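Fimbrial subunit type 1 (Actinomyces oris, PDB 3UXF) forms the shaft of type 1 fimbriae as their major pilin subunit, a chain of beta-sandwich domains displayed on the bacterial cell wall. Local coordinates at residues A[82-87]-A[135-140]; A[41-46]-A[157-162]. All coordinates share one frame; numbering follows the deposited sequence.

Contact 1. Residues A[82-87]-A[135-140]; sequences TKLNVD and VGAYLV
The ring of Tyr-138 carries the aliphatic part of Lys-83 over one face: CG of Lys-83 stands 4.0 Å above the ring plane, shifted toward the rim, and CB of Lys-83 comes within 3.7 Å of CE1 of Tyr-138. The lysine chain leaves with CG anti to its backbone N (chi1 -167°), follows the ring toward the phenol and then bends at its last two torsions. Its ammonium group thus swings back to a water, 2.8 Å from NZ of Lys-83. That water accepts from NZ and from N of Ala-137 and donates to the carbonyls of Leu-84 and Val-86, bridging 82-87 and 135-140 just where the direct ladder stops. The phenol OH of Tyr-138 bonds to the backbone N of Glu-134.

Beside this pair the backbones run antiparallel. Thr-82 and Leu-139 form a hydrogen-bonded pair, with N of Thr-82 2.8 Å from O of Leu-139 and N of Leu-139 bonding back to O of Thr-82 more straightly (167° at the hydrogen); Lys-83 and Tyr-138 form the non-hydrogen-bonded pair, and N of Leu-84 reaches O of Ala-137 at 2.8 Å. On the other face of the sheet CD2 of Leu-84 packs 3.8 Å from CB of Leu-139, while CG2 of Val-86 meets CB of Ala-137 at 3.7 Å.

Strands 78-84 and 136-144 are the two inner strands of a four-stranded antiparallel sheet. Strand 114-119 flanks 78-84, Lys-83 bonding through its backbone to Thr-114, and 155-159 flanks 136-144; Lys-111 touches Thr-82, Leu-84 and Leu-139.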
ATOM      1  N   THR A  82      -3.465  12.785  31.250  1.00 13.89           N
ATOM      2  CA  THR A  82      -2.746  13.171  32.461  1.00 13.17           C
ATOM      3  C   THR A  82      -3.076  14.624  32.793  1.00 12.88           C
ATOM      4  O   THR A  82      -2.890  15.500  31.947  1.00 13.16           O
ATOM      5  CB  THR A  82      -1.240  13.041  32.265  1.00 16.68           C
ATOM      6  OG1 THR A  82      -0.940  11.683  31.915  1.00 18.06           O
ATOM      7  CG2 THR A  82      -0.502  13.428  33.547  1.00 18.19           C
ATOM      8  N   LYS A  83      -3.596  14.901  34.000  1.00 13.53           N
ATOM      9  CA  LYS A  83      -3.911  16.284  34.356  1.00 13.52           C
ATOM     10  C   LYS A  83      -2.656  17.138  34.507  1.00 13.72           C
ATOM     11  O   LYS A  83      -1.657  16.675  35.061  1.00 18.05           O
ATOM     12  CB  LYS A  83      -4.732  16.357  35.660  1.00 14.79           C
ATOM     13  CG  LYS A  83      -5.352  17.736  35.911  1.00 16.69           C
ATOM     14  CD  LYS A  83      -6.319  17.685  37.122  1.00 18.96           C
ATOM     15  CE  LYS A  83      -6.210  18.904  38.035  1.00 30.90           C
ATOM     16  NZ  LYS A  83      -6.454  20.222  37.437  1.00 27.49           N
ATOM     17  N   LEU A  84      -2.695  18.349  33.968  1.00 14.53           N
ATOM     18  CA  LEU A  84      -1.534  19.235  34.037  1.00 14.59           C
ATOM     19  C   LEU A  84      -1.677  20.119  35.249  1.00 16.92           C
ATOM     20  O   LEU A  84      -2.797  20.376  35.735  1.00 16.38           O
ATOM     21  CB  LEU A  84      -1.405  20.080  32.780  1.00 13.26           C
ATOM     22  CG  LEU A  84      -1.303  19.270  31.475  1.00 14.61           C
ATOM     23  CD1 LEU A  84      -1.002  20.197  30.311  1.00 18.94           C
ATOM     24  CD2 LEU A  84      -0.247  18.147  31.574  1.00 16.26           C
ATOM     25  N   ASN A  85      -0.537  20.592  35.748  1.00 14.96           N
ATOM     26  CA  ASN A  85      -0.543  21.432  36.940  1.00 16.95           C
ATOM     27  C   ASN A  85      -0.768  22.889  36.562  1.00 18.76           C
ATOM     28  O   ASN A  85       0.118  23.749  36.698  1.00 19.49           O
ATOM     29  CB  ASN A  85       0.783  21.267  37.669  1.00 15.60           C
ATOM     30  CG  ASN A  85       0.884  19.932  38.390  1.00 23.27           C
ATOM     31  OD1 ASN A  85       1.953  19.312  38.440  1.00 23.57           O
ATOM     32  ND2 ASN A  85      -0.235  19.484  38.955  1.00 24.59           N
ATOM     33  N   VAL A  86      -1.967  23.152  36.049  1.00 16.54           N
ATOM     34  CA  VAL A  86      -2.449  24.504  35.813  1.00 16.83           C
ATOM     35  C   VAL A  86      -3.859  24.575  36.365  1.00 14.97           C
ATOM     36  O   VAL A  86      -4.632  23.612  36.292  1.00 16.56           O
ATOM     37  CB  VAL A  86      -2.473  24.908  34.310  1.00 17.14           C
ATOM     38  CG1 VAL A  86      -1.038  25.037  33.750  1.00 17.69           C
ATOM     39  CG2 VAL A  86      -3.299  23.924  33.502  1.00 17.15           C
ATOM     40  N   ASP A  87      -4.192  25.709  36.967  1.00 14.59           N
ATOM     41  CA  ASP A  87      -5.521  25.857  37.543  1.00 13.39           C
ATOM     42  C   ASP A  87      -6.382  26.659  36.578  1.00 13.87           C
ATOM     43  O   ASP A  87      -6.220  27.880  36.463  1.00 14.64           O
ATOM     44  CB  ASP A  87      -5.391  26.607  38.890  1.00 16.90           C
ATOM     45  CG  ASP A  87      -6.705  26.746  39.630  1.00 19.27           C
ATOM     46  OD1 ASP A  87      -7.778  26.527  39.032  1.00 16.79           O
ATOM     47  OD2 ASP A  87      -6.661  27.079  40.858  1.00 19.61           O
ATOM     48  N   VAL A 135     -12.480  19.976  35.829  1.00 11.59           N
ATOM     49  CA  VAL A 135     -12.041  21.219  35.189  1.00 12.10           C
ATOM     50  C   VAL A 135     -10.531  21.318  35.245  1.00 12.12           C
ATOM     51  O   VAL A 135      -9.897  21.246  36.324  1.00 14.15           O
ATOM     52  CB  VAL A 135     -12.697  22.445  35.857  1.00 13.01           C
ATOM     53  CG1 VAL A 135     -12.056  23.733  35.395  1.00 11.97           C
ATOM     54  CG2 VAL A 135     -14.192  22.455  35.505  1.00 14.89           C
ATOM     55  N   GLY A 136      -9.923  21.485  34.078  1.00 11.77           N
ATOM     56  CA  GLY A 136      -8.481  21.593  33.997  1.00 12.79           C
ATOM     57  C   GLY A 136      -7.940  21.221  32.633  1.00 12.50           C
ATOM     58  O   GLY A 136      -8.698  20.962  31.706  1.00 12.69           O
ATOM     59  N   ALA A 137      -6.617  21.199  32.517  1.00 12.39           N
ATOM     60  CA  ALA A 137      -5.967  20.856  31.263  1.00 13.63           C
ATOM     61  C   ALA A 137      -5.386  19.450  31.335  1.00 13.31           C
ATOM     62  O   ALA A 137      -4.895  19.024  32.373  1.00 13.92           O
ATOM     63  CB  ALA A 137      -4.888  21.866  30.931  1.00 14.21           C
ATOM     64  N   TYR A 138      -5.451  18.732  30.220  1.00 13.63           N
ATOM     65  CA  TYR A 138      -4.960  17.365  30.172  1.00 13.03           C
ATOM     66  C   TYR A 138      -4.057  17.109  28.981  1.00 17.21           C
ATOM     67  O   TYR A 138      -4.304  17.597  27.881  1.00 16.28           O
ATOM     68  CB  TYR A 138      -6.129  16.382  30.100  1.00 11.95           C
ATOM     69  CG  TYR A 138      -6.935  16.287  31.368  1.00 11.78           C
ATOM     70  CD1 TYR A 138      -6.713  15.266  32.275  1.00 14.35           C
ATOM     71  CD2 TYR A 138      -7.921  17.217  31.656  1.00 13.31           C
ATOM     72  CE1 TYR A 138      -7.445  15.175  33.436  1.00 13.56           C
ATOM     73  CE2 TYR A 138      -8.657  17.134  32.813  1.00 13.20           C
ATOM     74  CZ  TYR A 138      -8.417  16.112  33.700  1.00 14.44           C
ATOM     75  OH  TYR A 138      -9.150  16.025  34.855  1.00 15.82           O
ATOM     76  N   LEU A 139      -3.022  16.314  29.213  1.00 14.08           N
ATOM     77  CA  LEU A 139      -2.160  15.845  28.150  1.00 15.40           C
ATOM     78  C   LEU A 139      -2.732  14.493  27.758  1.00 16.92           C
ATOM     79  O   LEU A 139      -2.881  13.612  28.599  1.00 16.29           O
ATOM     80  CB  LEU A 139      -0.725  15.697  28.643  1.00 16.43           C
ATOM     81  CG  LEU A 139       0.309  15.270  27.603  1.00 24.14           C
ATOM     82  CD1 LEU A 139       0.363  16.272  26.468  1.00 26.09           C
ATOM     83  CD2 LEU A 139       1.675  15.124  28.256  1.00 31.24           C
ATOM     84  N   VAL A 140      -3.073  14.341  26.485  1.00 13.97           N
ATOM     85  CA  VAL A 140      -3.698  13.117  26.000  1.00 14.41           C
ATOM     86  C   VAL A 140      -2.730  12.355  25.119  1.00 13.48           C
ATOM     87  O   VAL A 140      -2.202  12.913  24.144  1.00 14.96           O
ATOM     88  CB  VAL A 140      -4.971  13.435  25.211  1.00 14.51           C
ATOM     89  CG1 VAL A 140      -5.704  12.138  24.797  1.00 14.62           C
ATOM     90  CG2 VAL A 140      -5.889  14.356  26.046  1.00 14.25           C
TER
HETATM   91  O   HOH W   1      -1.245  11.310  29.219  1.00 19.49           O
HETATM   92  O   HOH W   2      -5.388  21.266  35.055  1.00 16.00           O
HETATM   93  O   HOH W   3      -8.019  23.333  36.793  1.00 18.41           O

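Contact 2. Residues A[41-46]-A[157-162]; sequences AATTLT and VTLPMT
Apolar contacts between side chains do most of the work here, and they begin with Leu-45 and Val-157, which reach toward each other tip to tip: CD2 of Leu-45 lies 4.0 Å from CG1 of Val-157. At chi1 171° the side chain of Leu-45 extends away from its own N, and its methyls reach the valine. The second apolar meeting is oblique, with CG2 of Thr-43 resting 3.9 Å from CB of Leu-159. Between these two, CD1 of Leu-159 lies 4.3 Å from CD1 of Leu-45, so Leu-159 bridges the threonine and the other leucine.

One contact of side chain with backbone joins them: the same CD1 of Leu-159 comes within 3.9 Å of the carbonyl O of Thr-44.

Polar bonds do not cross between the segments. Thr-43 turns its methyl to Leu-159, and its OG1 is hydrogen-bonded to OG1 of Thr-133, while its N bonds to Asp-130; both partners bind calcium, placing Thr-43 next to that site. Inside 157-162, OG1 of Thr-158 donates to O of Pro-160 over 2.9 Å, spanning the turn where a cis peptide precedes the proline.

With strand axes 8.5 Å apart and no backbone ladder between them, 44-46 and 157-159 face each other from two different sheets, Tyr-138 and Val-140 adding to the same apolar layer. This is the interior of a beta sandwich, as expected of the N-terminal pilin domain, with a calcium site beside it, bound by Asp-130 and Thr-133.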
ATOM      1  N   ALA A  41     -18.002  22.034  37.866  1.00 16.66           N
ATOM      2  CA  ALA A  41     -18.794  21.560  36.730  1.00 16.94           C
ATOM      3  C   ALA A  41     -18.510  20.102  36.444  1.00 15.98           C
ATOM      4  O   ALA A  41     -17.375  19.648  36.586  1.00 15.48           O
ATOM      5  CB  ALA A  41     -18.517  22.388  35.481  1.00 15.42           C
ATOM      6  N   ALA A  42     -19.548  19.386  36.012  1.00 15.96           N
ATOM      7  CA  ALA A  42     -19.347  18.058  35.419  1.00 13.83           C
ATOM      8  C   ALA A  42     -18.652  18.259  34.088  1.00 14.13           C
ATOM      9  O   ALA A  42     -18.910  19.238  33.383  1.00 16.49           O
ATOM     10  CB  ALA A  42     -20.686  17.339  35.204  1.00 16.72           C
ATOM     11  N   THR A  43     -17.761  17.321  33.760  1.00 13.19           N
ATOM     12  CA  THR A  43     -17.042  17.385  32.483  1.00 13.44           C
ATOM     13  C   THR A  43     -16.994  16.018  31.851  1.00 12.93           C
ATOM     14  O   THR A  43     -17.078  15.005  32.539  1.00 14.19           O
ATOM     15  CB  THR A  43     -15.585  17.843  32.673  1.00 13.63           C
ATOM     16  OG1 THR A  43     -14.956  17.060  33.687  1.00 13.75           O
ATOM     17  CG2 THR A  43     -15.492  19.358  33.020  1.00 14.98           C
ATOM     18  N   THR A  44     -16.813  15.983  30.524  1.00 10.99           N
ATOM     19  CA  THR A  44     -16.448  14.730  29.854  1.00 14.38           C
ATOM     20  C   THR A  44     -15.457  15.049  28.747  1.00 13.67           C
ATOM     21  O   THR A  44     -15.408  16.186  28.263  1.00 12.84           O
ATOM     22  CB  THR A  44     -17.662  13.965  29.233  1.00 14.73           C
ATOM     23  OG1 THR A  44     -18.296  14.793  28.265  1.00 14.79           O
ATOM     24  CG2 THR A  44     -18.715  13.580  30.318  1.00 13.78           C
ATOM     25  N   LEU A  45     -14.662  14.043  28.367  1.00 12.39           N
ATOM     26  CA  LEU A  45     -13.721  14.184  27.257  1.00 12.31           C
ATOM     27  C   LEU A  45     -13.921  12.966  26.370  1.00 11.12           C
ATOM     28  O   LEU A  45     -13.749  11.868  26.850  1.00 14.40           O
ATOM     29  CB  LEU A  45     -12.286  14.213  27.773  1.00 12.56           C
ATOM     30  CG  LEU A  45     -11.248  14.148  26.647  1.00 12.48           C
ATOM     31  CD1 LEU A  45     -11.391  15.320  25.679  1.00 15.81           C
ATOM     32  CD2 LEU A  45      -9.826  14.070  27.253  1.00 17.08           C
ATOM     33  N   THR A  46     -14.255  13.162  25.099  1.00 12.75           N
ATOM     34  CA  THR A  46     -14.520  12.036  24.197  1.00 13.67           C
ATOM     35  C   THR A  46     -13.506  12.115  23.071  1.00 12.99           C
ATOM     36  O   THR A  46     -13.483  13.088  22.321  1.00 13.69           O
ATOM     37  CB  THR A  46     -15.931  12.122  23.631  1.00 13.47           C
ATOM     38  OG1 THR A  46     -16.862  12.053  24.720  1.00 15.65           O
ATOM     39  CG2 THR A  46     -16.219  10.914  22.707  1.00 14.80           C
ATOM     40  N   VAL A 157      -5.647  19.245  25.849  1.00 14.63           N
ATOM     41  CA  VAL A 157      -7.024  19.683  25.767  1.00 15.54           C
ATOM     42  C   VAL A 157      -7.391  20.381  27.075  1.00 12.76           C
ATOM     43  O   VAL A 157      -6.805  20.072  28.123  1.00 14.59           O
ATOM     44  CB  VAL A 157      -7.939  18.488  25.499  1.00 17.50           C
ATOM     45  CG1 VAL A 157      -7.972  17.522  26.673  1.00 14.47           C
ATOM     46  CG2 VAL A 157      -9.325  18.946  25.080  1.00 15.05           C
ATOM     47  N   THR A 158      -8.307  21.344  27.019  1.00 13.18           N
ATOM     48  CA  THR A 158      -8.829  21.941  28.234  1.00 12.22           C
ATOM     49  C   THR A 158     -10.295  21.534  28.414  1.00 12.25           C
ATOM     50  O   THR A 158     -11.038  21.451  27.431  1.00 11.92           O
ATOM     51  CB  THR A 158      -8.726  23.492  28.228  1.00 14.37           C
ATOM     52  OG1 THR A 158      -9.477  24.088  27.159  1.00 13.21           O
ATOM     53  CG2 THR A 158      -7.284  23.921  28.054  1.00 13.03           C
ATOM     54  N   LEU A 159     -10.687  21.300  29.660  1.00 12.62           N
ATOM     55  CA  LEU A 159     -12.094  21.138  30.025  1.00 11.90           C
ATOM     56  C   LEU A 159     -12.383  22.254  30.997  1.00 12.89           C
ATOM     57  O   LEU A 159     -11.832  22.263  32.098  1.00 12.58           O
ATOM     58  CB  LEU A 159     -12.266  19.841  30.793  1.00 13.38           C
ATOM     59  CG  LEU A 159     -12.390  18.495  30.067  1.00 22.94           C
ATOM     60  CD1 LEU A 159     -12.194  18.440  28.514  1.00 16.24           C
ATOM     61  CD2 LEU A 159     -11.816  17.294  30.854  1.00 13.02           C
ATOM     62  N   PRO A 160     -13.251  23.214  30.630  1.00 11.58           N
ATOM     63  CA  PRO A 160     -13.963  23.350  29.354  1.00 14.12           C
ATOM     64  C   PRO A 160     -13.105  24.011  28.284  1.00 12.84           C
ATOM     65  O   PRO A 160     -11.957  24.420  28.537  1.00 13.65           O
ATOM     66  CB  PRO A 160     -15.122  24.288  29.716  1.00 12.30           C
ATOM     67  CG  PRO A 160     -14.488  25.214  30.776  1.00 13.70           C
ATOM     68  CD  PRO A 160     -13.533  24.333  31.550  1.00 12.87           C
ATOM     69  N   MET A 161     -13.674  24.106  27.080  1.00 11.86           N
ATOM     70  CA  MET A 161     -13.156  24.890  25.975  1.00 11.78           C
ATOM     71  C   MET A 161     -14.178  25.953  25.720  1.00 12.56           C
ATOM     72  O   MET A 161     -15.361  25.729  25.972  1.00 14.95           O
ATOM     73  CB  MET A 161     -13.113  24.033  24.690  1.00 15.71           C
ATOM     74  CG  MET A 161     -11.914  23.139  24.604  1.00 17.44           C
ATOM     75  SD  MET A 161     -11.995  22.298  23.015  1.00 20.12           S
ATOM     76  CE  MET A 161     -11.750  23.689  21.928  1.00 21.53           C
ATOM     77  N   THR A 162     -13.749  27.074  25.159  1.00 11.81           N
ATOM     78  CA  THR A 162     -14.678  28.086  24.703  1.00 13.32           C
ATOM     79  C   THR A 162     -15.180  27.600  23.347  1.00 14.83           C
ATOM     80  O   THR A 162     -14.383  27.315  22.460  1.00 17.07           O
ATOM     81  CB  THR A 162     -13.998  29.453  24.548  1.00 14.70           C
ATOM     82  OG1 THR A 162     -13.647  29.960  25.839  1.00 13.46           O
ATOM     83  CG2 THR A 162     -14.927  30.443  23.862  1.00 14.68           C
TER

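Overall arrangement
From the N terminus the chain first passes through 41-46, on one sheet of the N-terminal domain, and then through 82-87 on the other. The helices 91-99 and 104-107 lie in the excursion that contact 1 closes when 135-140 returns beside 82-87. The chain then comes back along 155-159 as the next strand of that sheet, and 157-162 closes the longer loop of contact 2, within which contact 1 is nested; after Pro-160 it crosses to the first sheet as 161-162. Backbone bonds from Tyr-138 to Val-157 and from Gly-136 to Leu-159 join the two contacts directly. Contact 1 therefore knits strands within a sheet, and contact 2 packs that sheet against its partner.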